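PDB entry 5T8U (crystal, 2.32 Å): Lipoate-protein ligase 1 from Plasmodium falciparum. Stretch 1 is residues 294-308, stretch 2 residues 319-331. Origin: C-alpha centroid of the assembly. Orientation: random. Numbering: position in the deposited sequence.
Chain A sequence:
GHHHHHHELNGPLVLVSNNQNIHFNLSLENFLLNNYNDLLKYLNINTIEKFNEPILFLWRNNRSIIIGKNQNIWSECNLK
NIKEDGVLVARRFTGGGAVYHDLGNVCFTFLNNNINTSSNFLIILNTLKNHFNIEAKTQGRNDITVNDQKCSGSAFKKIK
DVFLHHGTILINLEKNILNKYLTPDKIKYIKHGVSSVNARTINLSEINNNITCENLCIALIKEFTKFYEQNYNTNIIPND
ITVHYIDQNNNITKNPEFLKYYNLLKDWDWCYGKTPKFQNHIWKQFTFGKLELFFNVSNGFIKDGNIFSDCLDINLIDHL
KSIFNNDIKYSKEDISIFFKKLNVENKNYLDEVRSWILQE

Stretch 1, residues 294-308: FFNVSNGFIKDGNIF
Stretch 2, residues 319-331: HLKSIFNNDIKYS

Stretch 1 is a beta hairpin. Strand 294-297 pairs with strand 302-308 through F294 N to N306 O (2.9 Å), N296 N to D304 O (2.9 Å) and K303 N to N296 O (3.0 Å). N299 and G300, both with positive phi (62/42 and 61/42), make the bend. Stretch 2 starts in a helix, turns, and runs back along 302-308 in the opposite direction. K321 lies by N306, N325 by D304 (CA to CA 5.0 Å) and K329 by F301 (CA to CA 4.4 Å). The contact buries 961 Å², both sides summed.

L320 (helix, chi1 m, chi2 t) points toward stretch 1. Its CB meets I307 CD1 at 3.4 Å; I307 is m, t. K321 is m, t, t, m: straight through chi2 and chi3, bent at chi4. Its NZ donates to N306 OD1 at 2.3 Å, a very short hydrogen bond. N306 has chi1 t, and its CB points away, but the amide end comes back to the lysine.

A type I turn runs from K321 to F324, closed by F324 N to K321 O at 3.1 Å. Within it, I323 (t, t) sends CD1 to I302 CD1 at 3.8 Å.

F324 (phi/psi -85/158, chi1 m, chi2 132°) fills the centre of the contact. G305 CA sits over one ring face, 3.4 Å from the F324 ring centroid and 8° off the normal. G305 is nearly fully extended (-168/-176). An ideal CB on it would lie 2.2 Å from F324 CE2, a clash, so the ring packs where a side chain would be. I307 CG1 lies at the ring edge, 3.7 Å from F324 CE1.

N325 has a left-handed backbone (57/21). Its N donates to K303 O at 2.6 Å, with an angle of 135°. N326 (-122/172) folds its side chain back, and ND2 donates to F324 O at 2.8 Å.

D327 C lies near the plane of the F301 ring, 4.0 Å from F301 CD1. I328 (-116/129) provides the second backbone link: I302 N donates to I328 O at 3.1 Å and 162°. K329 CA lies 3.3 Å from G300 O in a CA-H...O contact. The K329 side chain is not modelled beyond CB.

Y330 is left-handed (53/50), with chi1 t and chi2 65°, and points toward the hairpin. V297 CG2 (chi1 t) sits over its ring face, 4.1 Å from the Y330 centroid. I302 CG1 touches Y330 CB at 3.7 Å, and F295 CE2 (chi1 p) reaches Y330 CE1 at 4.0 Å. S331 N-caps the next helix.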

ATOM      1  N   PHE A 294      21.655   6.720   5.065  0.95 87.82           N
ATOM      2  CA  PHE A 294      22.356   7.914   5.513  0.95 93.39           C
ATOM      3  C   PHE A 294      22.719   7.739   6.979  0.95 96.43           C
ATOM      4  O   PHE A 294      21.891   7.288   7.775  0.95 95.73           O
ATOM      5  CB  PHE A 294      21.490   9.164   5.332  0.95 93.08           C
ATOM      6  CG  PHE A 294      21.035   9.392   3.918  0.95 92.15           C
ATOM      7  CD1 PHE A 294      21.623  10.372   3.136  0.95 95.22           C
ATOM      8  CD2 PHE A 294      20.018   8.628   3.372  0.95 89.03           C
ATOM      9  CE1 PHE A 294      21.204  10.585   1.836  0.95 94.04           C
ATOM     10  CE2 PHE A 294      19.596   8.835   2.072  0.95 88.16           C
ATOM     11  CZ  PHE A 294      20.191   9.815   1.303  0.95 90.12           C
ATOM     12  N   PHE A 295      23.953   8.081   7.342  1.00100.50           N
ATOM     13  CA  PHE A 295      24.377   7.847   8.717  1.00102.27           C
ATOM     14  C   PHE A 295      25.507   8.792   9.096  1.00106.77           C
ATOM     15  O   PHE A 295      26.235   9.307   8.243  1.00108.87           O
ATOM     16  CB  PHE A 295      24.808   6.390   8.926  1.00101.02           C
ATOM     17  CG  PHE A 295      25.980   5.971   8.082  1.00101.71           C
ATOM     18  CD1 PHE A 295      25.785   5.402   6.834  1.00 99.11           C
ATOM     19  CD2 PHE A 295      27.275   6.137   8.543  1.00105.13           C
ATOM     20  CE1 PHE A 295      26.862   5.012   6.060  1.00100.52           C
ATOM     21  CE2 PHE A 295      28.356   5.748   7.773  1.00106.36           C
ATOM     22  CZ  PHE A 295      28.149   5.185   6.531  1.00104.13           C
ATOM     23  N   ASN A 296      25.629   9.007  10.406  1.00105.87           N
ATOM     24  CA  ASN A 296      26.724   9.749  11.009  1.00107.40           C
ATOM     25  C   ASN A 296      27.453   8.842  11.990  1.00107.51           C
ATOM     26  O   ASN A 296      26.876   7.890  12.523  1.00105.47           O
ATOM     27  CB  ASN A 296      26.217  10.999  11.741  1.00109.32           C
ATOM     28  CG  ASN A 296      25.358  11.882  10.862  1.00108.89           C
ATOM     29  OD1 ASN A 296      25.522  11.911   9.642  1.00108.59           O
ATOM     30  ND2 ASN A 296      24.433  12.609  11.476  1.00109.15           N
ATOM     31  N   VAL A 297      28.728   9.143  12.227  1.00107.17           N
ATOM     32  CA  VAL A 297      29.558   8.355  13.131  1.00108.21           C
ATOM     33  C   VAL A 297      30.375   9.306  13.991  1.00113.40           C
ATOM     34  O   VAL A 297      31.057  10.195  13.469  1.00116.61           O
ATOM     35  CB  VAL A 297      30.481   7.385  12.366  1.00107.11           C
ATOM     36  CG1 VAL A 297      31.370   6.602  13.331  1.00107.87           C
ATOM     37  CG2 VAL A 297      29.656   6.427  11.513  1.00102.20           C
ATOM     38  N   SER A 298      30.302   9.124  15.309  1.00114.51           N
ATOM     39  CA  SER A 298      31.077   9.912  16.259  1.00119.15           C
ATOM     40  C   SER A 298      31.689   8.971  17.283  1.00117.73           C
ATOM     41  O   SER A 298      30.968   8.217  17.945  1.00117.26           O
ATOM     42  CB  SER A 298      30.203  10.961  16.952  1.00121.28           C
ATOM     43  OG  SER A 298      29.231  10.346  17.781  1.00120.15           O
ATOM     44  N   ASN A 299      33.015   9.015  17.411  0.97114.63           N
ATOM     45  CA  ASN A 299      33.733   8.174  18.368  0.97115.99           C
ATOM     46  C   ASN A 299      33.541   6.693  18.048  0.97116.29           C
ATOM     47  O   ASN A 299      33.332   5.865  18.938  0.97108.63           O
ATOM     48  CB  ASN A 299      33.298   8.481  19.803  0.97121.61           C
ATOM     49  CG  ASN A 299      34.182   7.813  20.836  0.97126.73           C
ATOM     50  OD1 ASN A 299      35.324   7.449  20.551  0.97128.60           O
ATOM     51  ND2 ASN A 299      33.660   7.644  22.044  0.97128.91           N
ATOM     52  N   GLY A 300      33.611   6.356  16.764  0.92139.66           N
ATOM     53  CA  GLY A 300      33.475   4.968  16.347  0.92141.24           C
ATOM     54  C   GLY A 300      32.145   4.348  16.714  0.92133.25           C
ATOM     55  O   GLY A 300      32.100   3.195  17.160  0.92138.55           O
ATOM     56  N   PHE A 301      31.053   5.089  16.533  1.00106.15           N
ATOM     57  CA  PHE A 301      29.720   4.592  16.841  1.00 99.67           C
ATOM     58  C   PHE A 301      28.729   5.197  15.859  1.00 97.83           C
ATOM     59  O   PHE A 301      28.793   6.394  15.567  1.00 95.96           O
ATOM     60  CB  PHE A 301      29.307   4.932  18.279  1.00104.20           C
ATOM     61  CG  PHE A 301      29.878   4.003  19.311  1.00106.98           C
ATOM     62  CD1 PHE A 301      29.311   2.759  19.528  1.00104.60           C
ATOM     63  CD2 PHE A 301      30.972   4.378  20.071  1.00111.57           C
ATOM     64  CE1 PHE A 301      29.831   1.902  20.479  1.00105.40           C
ATOM     65  CE2 PHE A 301      31.496   3.526  21.024  1.00111.50           C
ATOM     66  CZ  PHE A 301      30.925   2.286  21.228  1.00108.67           C
ATOM     67  N   ILE A 302      27.811   4.371  15.362  1.00102.06           N
ATOM     68  CA  ILE A 302      26.804   4.828  14.406  1.00101.65           C
ATOM     69  C   ILE A 302      25.772   5.620  15.203  1.00101.30           C
ATOM     70  O   ILE A 302      24.901   5.045  15.858  1.00102.08           O
ATOM     71  CB  ILE A 302      26.158   3.674  13.635  1.00 99.28           C
ATOM     72  CG1 ILE A 302      27.173   2.557  13.347  1.00100.69           C
ATOM     73  CG2 ILE A 302      25.563   4.202  12.328  1.00 95.88           C
ATOM     74  CD1 ILE A 302      26.597   1.365  12.600  1.00 98.41           C
ATOM     75  N   LYS A 303      25.872   6.947  15.159  1.00100.12           N
ATOM     76  CA  LYS A 303      25.002   7.802  15.956  1.00100.81           C
ATOM     77  C   LYS A 303      23.576   7.778  15.423  1.00100.99           C
ATOM     78  O   LYS A 303      22.721   7.057  15.951  1.00 96.86           O
ATOM     79  CB  LYS A 303      25.539   9.235  15.975  1.00104.37           C
ATOM     80  N   ASP A 304      23.310   8.557  14.379  1.00113.19           N
ATOM     81  CA  ASP A 304      21.981   8.677  13.804  1.00113.00           C
ATOM     82  C   ASP A 304      22.024   8.307  12.327  1.00110.45           C
ATOM     83  O   ASP A 304      23.082   8.311  11.694  1.00111.41           O
ATOM     84  CB  ASP A 304      21.436  10.100  13.984  1.00114.18           C
ATOM     85  CG  ASP A 304      19.942  10.188  13.752  1.00112.96           C
ATOM     86  OD1 ASP A 304      19.505  11.101  13.020  1.00113.59           O
ATOM     87  OD2 ASP A 304      19.204   9.334  14.288  1.00111.96           O
ATOM     88  N   GLY A 305      20.854   7.985  11.784  1.00105.81           N
ATOM     89  CA  GLY A 305      20.765   7.602  10.386  1.00103.23           C
ATOM     90  C   GLY A 305      19.325   7.559   9.929  1.00 97.94           C
ATOM     91  O   GLY A 305      18.399   7.890  10.674  1.00100.38           O
ATOM     92  N   ASN A 306      19.151   7.141   8.679  1.00 85.57           N
ATOM     93  CA  ASN A 306      17.832   7.029   8.077  1.00 80.48           C
ATOM     94  C   ASN A 306      17.959   6.229   6.790  1.00 79.59           C
ATOM     95  O   ASN A 306      19.003   6.257   6.132  1.00 77.07           O
ATOM     96  CB  ASN A 306      17.226   8.409   7.797  1.00 81.64           C
ATOM     97  CG  ASN A 306      15.764   8.338   7.403  1.00 79.27           C
ATOM     98  OD1 ASN A 306      15.144   7.276   7.467  1.00 76.21           O
ATOM     99  ND2 ASN A 306      15.203   9.472   7.003  1.00 80.31           N
ATOM    100  N   ILE A 307      16.890   5.516   6.440  1.00 83.90           N
ATOM    101  CA  ILE A 307      16.870   4.647   5.270  1.00 83.39           C
ATOM    102  C   ILE A 307      15.729   5.080   4.363  1.00 85.84           C
ATOM    103  O   ILE A 307      14.580   5.180   4.809  1.00 86.33           O
ATOM    104  CB  ILE A 307      16.720   3.163   5.657  1.00 79.07           C
ATOM    105  CG1 ILE A 307      17.859   2.743   6.588  1.00 79.25           C
ATOM    106  CG2 ILE A 307      16.696   2.285   4.400  1.00 76.53           C
ATOM    107  CD1 ILE A 307      17.783   1.302   7.075  1.00 77.26           C
ATOM    108  N   PHE A 308      16.049   5.337   3.099  1.00 90.36           N
ATOM    109  CA  PHE A 308      15.053   5.499   2.052  1.00 92.52           C
ATOM    110  C   PHE A 308      15.115   4.286   1.136  1.00 89.37           C
ATOM    111  O   PHE A 308      16.181   3.703   0.936  1.00 98.10           O
ATOM    112  CB  PHE A 308      15.288   6.778   1.244  1.00 95.42           C
ATOM    113  CG  PHE A 308      15.315   8.027   2.076  1.00 97.32           C
ATOM    114  CD1 PHE A 308      16.107   9.102   1.705  1.00 99.80           C
ATOM    115  CD2 PHE A 308      14.548   8.130   3.223  1.00 96.91           C
ATOM    116  CE1 PHE A 308      16.135  10.255   2.467  1.00102.73           C
ATOM    117  CE2 PHE A 308      14.571   9.281   3.988  1.00100.20           C
ATOM    118  CZ  PHE A 308      15.365  10.344   3.610  1.00102.91           C
ATOM    119  N   HIS A 319      13.317  -2.799  10.768  1.00 88.00           N
ATOM    120  CA  HIS A 319      14.327  -3.579  11.473  1.00 90.32           C
ATOM    121  C   HIS A 319      15.735  -3.142  11.089  1.00 90.39           C
ATOM    122  O   HIS A 319      16.644  -3.186  11.925  1.00 95.28           O
ATOM    123  CB  HIS A 319      14.127  -5.068  11.191  1.00 91.65           C
ATOM    124  CG  HIS A 319      13.047  -5.697  12.015  1.00 94.32           C
ATOM    125  ND1 HIS A 319      12.195  -6.660  11.517  1.00 93.52           N
ATOM    126  CD2 HIS A 319      12.685  -5.507  13.306  1.00 96.47           C
ATOM    127  CE1 HIS A 319      11.353  -7.032  12.464  1.00 94.28           C
ATOM    128  NE2 HIS A 319      11.628  -6.347  13.559  1.00 96.24           N
ATOM    129  N   LEU A 320      15.939  -2.715   9.840  1.00 81.84           N
ATOM    130  CA  LEU A 320      17.215  -2.103   9.484  1.00 78.81           C
ATOM    131  C   LEU A 320      17.400  -0.777  10.210  1.00 76.06           C
ATOM    132  O   LEU A 320      18.478  -0.503  10.748  1.00 78.58           O
ATOM    133  CB  LEU A 320      17.311  -1.897   7.970  1.00 78.34           C
ATOM    134  CG  LEU A 320      17.296  -3.134   7.064  1.00 77.24           C
ATOM    135  CD1 LEU A 320      17.622  -2.735   5.631  1.00 75.65           C
ATOM    136  CD2 LEU A 320      18.256  -4.209   7.550  1.00 78.87           C
ATOM    137  N   LYS A 321      16.354   0.054  10.244  0.82 69.55           N
ATOM    138  CA  LYS A 321      16.430   1.333  10.938  0.82 70.12           C
ATOM    139  C   LYS A 321      16.797   1.172  12.406  0.82 76.43           C
ATOM    140  O   LYS A 321      17.314   2.119  13.010  0.82 74.64           O
ATOM    141  CB  LYS A 321      15.098   2.078  10.821  0.82 69.12           C
ATOM    142  CG  LYS A 321      14.972   2.948   9.580  0.82 69.53           C
ATOM    143  CD  LYS A 321      13.545   3.450   9.405  0.82 68.94           C
ATOM    144  CE  LYS A 321      13.441   4.492   8.300  0.82 69.84           C
ATOM    145  NZ  LYS A 321      13.852   5.846   8.764  0.82 72.56           N
ATOM    146  N   SER A 322      16.549   0.001  12.997  1.00 89.67           N
ATOM    147  CA  SER A 322      16.935  -0.213  14.387  1.00 94.32           C
ATOM    148  C   SER A 322      18.441  -0.114  14.605  1.00 95.38           C
ATOM    149  O   SER A 322      18.882  -0.126  15.760  1.00100.21           O
ATOM    150  CB  SER A 322      16.439  -1.579  14.869  1.00 92.66           C
ATOM    151  OG  SER A 322      17.183  -2.630  14.281  1.00 91.68           O
ATOM    152  N   ILE A 323      19.240  -0.020  13.538  1.00 87.59           N
ATOM    153  CA  ILE A 323      20.686   0.093  13.699  1.00 86.47           C
ATOM    154  C   ILE A 323      21.071   1.477  14.206  1.00 89.96           C
ATOM    155  O   ILE A 323      22.116   1.642  14.844  1.00 93.91           O
ATOM    156  CB  ILE A 323      21.402  -0.228  12.372  1.00 84.53           C
ATOM    157  CG1 ILE A 323      22.908  -0.394  12.610  1.00 86.32           C
ATOM    158  CG2 ILE A 323      21.145   0.867  11.348  1.00 82.40           C
ATOM    159  CD1 ILE A 323      23.704  -0.779  11.373  1.00 84.77           C
ATOM    160  N   PHE A 324      20.252   2.486  13.934  0.88 91.00           N
ATOM    161  CA  PHE A 324      20.591   3.862  14.258  0.88 93.95           C
ATOM    162  C   PHE A 324      20.208   4.195  15.697  0.88 97.47           C
ATOM    163  O   PHE A 324      19.359   3.545  16.312  0.88 98.23           O
ATOM    164  CB  PHE A 324      19.888   4.824  13.300  0.88 90.27           C
ATOM    165  CG  PHE A 324      20.152   4.533  11.852  0.88 86.14           C
ATOM    166  CD1 PHE A 324      19.110   4.487  10.943  0.88 82.85           C
ATOM    167  CD2 PHE A 324      21.442   4.309  11.398  0.88 86.31           C
ATOM    168  CE1 PHE A 324      19.346   4.219   9.611  0.88 80.76           C
ATOM    169  CE2 PHE A 324      21.685   4.039  10.064  0.88 84.22           C
ATOM    170  CZ  PHE A 324      20.636   3.996   9.169  0.88 82.05           C
ATOM    171  N   ASN A 325      20.859   5.228  16.231  1.00 98.48           N
ATOM    172  CA  ASN A 325      20.585   5.740  17.571  1.00103.17           C
ATOM    173  C   ASN A 325      20.734   4.665  18.644  1.00106.83           C
ATOM    174  O   ASN A 325      20.175   4.794  19.738  1.00104.73           O
ATOM    175  CB  ASN A 325      19.191   6.372  17.637  1.00106.32           C
ATOM    176  CG  ASN A 325      19.075   7.618  16.774  1.00109.45           C
ATOM    177  OD1 ASN A 325      20.021   8.400  16.663  1.00111.58           O
ATOM    178  ND2 ASN A 325      17.914   7.807  16.156  1.00108.51           N
ATOM    179  N   ASN A 326      21.473   3.601  18.346  1.00119.70           N
ATOM    180  CA  ASN A 326      21.874   2.605  19.327  1.00123.98           C
ATOM    181  C   ASN A 326      23.396   2.529  19.352  1.00120.57           C
ATOM    182  O   ASN A 326      24.084   3.130  18.524  1.00124.85           O
ATOM    183  CB  ASN A 326      21.259   1.235  19.009  1.00120.43           C
ATOM    184  CG  ASN A 326      19.767   1.188  19.290  1.00119.43           C
ATOM    185  OD1 ASN A 326      19.339   0.729  20.349  1.00121.83           O
ATOM    186  ND2 ASN A 326      18.970   1.671  18.344  1.00116.69           N
ATOM    187  N   ASP A 327      23.925   1.779  20.320  1.00101.15           N
ATOM    188  CA  ASP A 327      25.369   1.732  20.556  1.00 99.67           C
ATOM    189  C   ASP A 327      25.966   0.552  19.791  1.00 99.61           C
ATOM    190  O   ASP A 327      26.197  -0.534  20.327  1.00 94.82           O
ATOM    191  CB  ASP A 327      25.658   1.650  22.049  1.00106.59           C
ATOM    192  CG  ASP A 327      25.193   2.883  22.800  1.00110.67           C
ATOM    193  OD1 ASP A 327      25.297   3.996  22.241  1.00111.47           O
ATOM    194  OD2 ASP A 327      24.720   2.742  23.948  1.00113.31           O
ATOM    195  N   ILE A 328      26.223   0.785  18.505  1.00111.40           N
ATOM    196  CA  ILE A 328      26.915  -0.167  17.642  1.00113.55           C
ATOM    197  C   ILE A 328      28.229   0.468  17.214  1.00115.69           C
ATOM    198  O   ILE A 328      28.244   1.604  16.723  1.00117.47           O
ATOM    199  CB  ILE A 328      26.066  -0.560  16.419  1.00109.47           C
ATOM    200  CG1 ILE A 328      24.724  -1.147  16.864  1.00106.86           C
ATOM    201  CG2 ILE A 328      26.803  -1.576  15.556  1.00108.53           C
ATOM    202  CD1 ILE A 328      23.632  -0.123  17.034  1.00106.15           C
ATOM    203  N   LYS A 329      29.324  -0.268  17.388  1.00114.84           N
ATOM    204  CA  LYS A 329      30.681   0.268  17.251  1.00115.64           C
ATOM    205  C   LYS A 329      31.072   0.601  15.814  1.00110.20           C
ATOM    206  O   LYS A 329      32.239   0.963  15.616  0.49115.09           O
ATOM    207  CB  LYS A 329      31.683  -0.728  17.836  1.00117.79           C
ATOM    208  N   TYR A 330      30.200   0.516  14.812  1.00 96.50           N
ATOM    209  CA  TYR A 330      30.587   0.770  13.425  1.00 92.06           C
ATOM    210  C   TYR A 330      31.795  -0.084  13.046  1.00 93.81           C
ATOM    211  O   TYR A 330      32.805   0.402  12.532  1.00 89.86           O
ATOM    212  CB  TYR A 330      30.869   2.258  13.198  1.00 93.73           C
ATOM    213  CG  TYR A 330      31.181   2.605  11.757  1.00 92.26           C
ATOM    214  CD1 TYR A 330      30.223   2.456  10.764  1.00 89.63           C
ATOM    215  CD2 TYR A 330      32.435   3.080  11.390  1.00 95.79           C
ATOM    216  CE1 TYR A 330      30.502   2.767   9.446  1.00 89.22           C
ATOM    217  CE2 TYR A 330      32.722   3.395  10.073  1.00 95.66           C
ATOM    218  CZ  TYR A 330      31.752   3.237   9.106  1.00 92.67           C
ATOM    219  OH  TYR A 330      32.030   3.548   7.795  1.00 93.04           O
ATOM    220  N   SER A 331      31.687  -1.380  13.326  0.95101.73           N
ATOM    221  CA  SER A 331      32.723  -2.344  12.993  0.95106.82           C
ATOM    222  C   SER A 331      32.076  -3.576  12.378  0.95107.95           C
ATOM    223  O   SER A 331      30.961  -3.957  12.744  0.95107.39           O
ATOM    224  CB  SER A 331      33.541  -2.742  14.233  0.95108.38           C
ATOM    225  OG  SER A 331      32.714  -3.328  15.223  0.95107.46           O
TER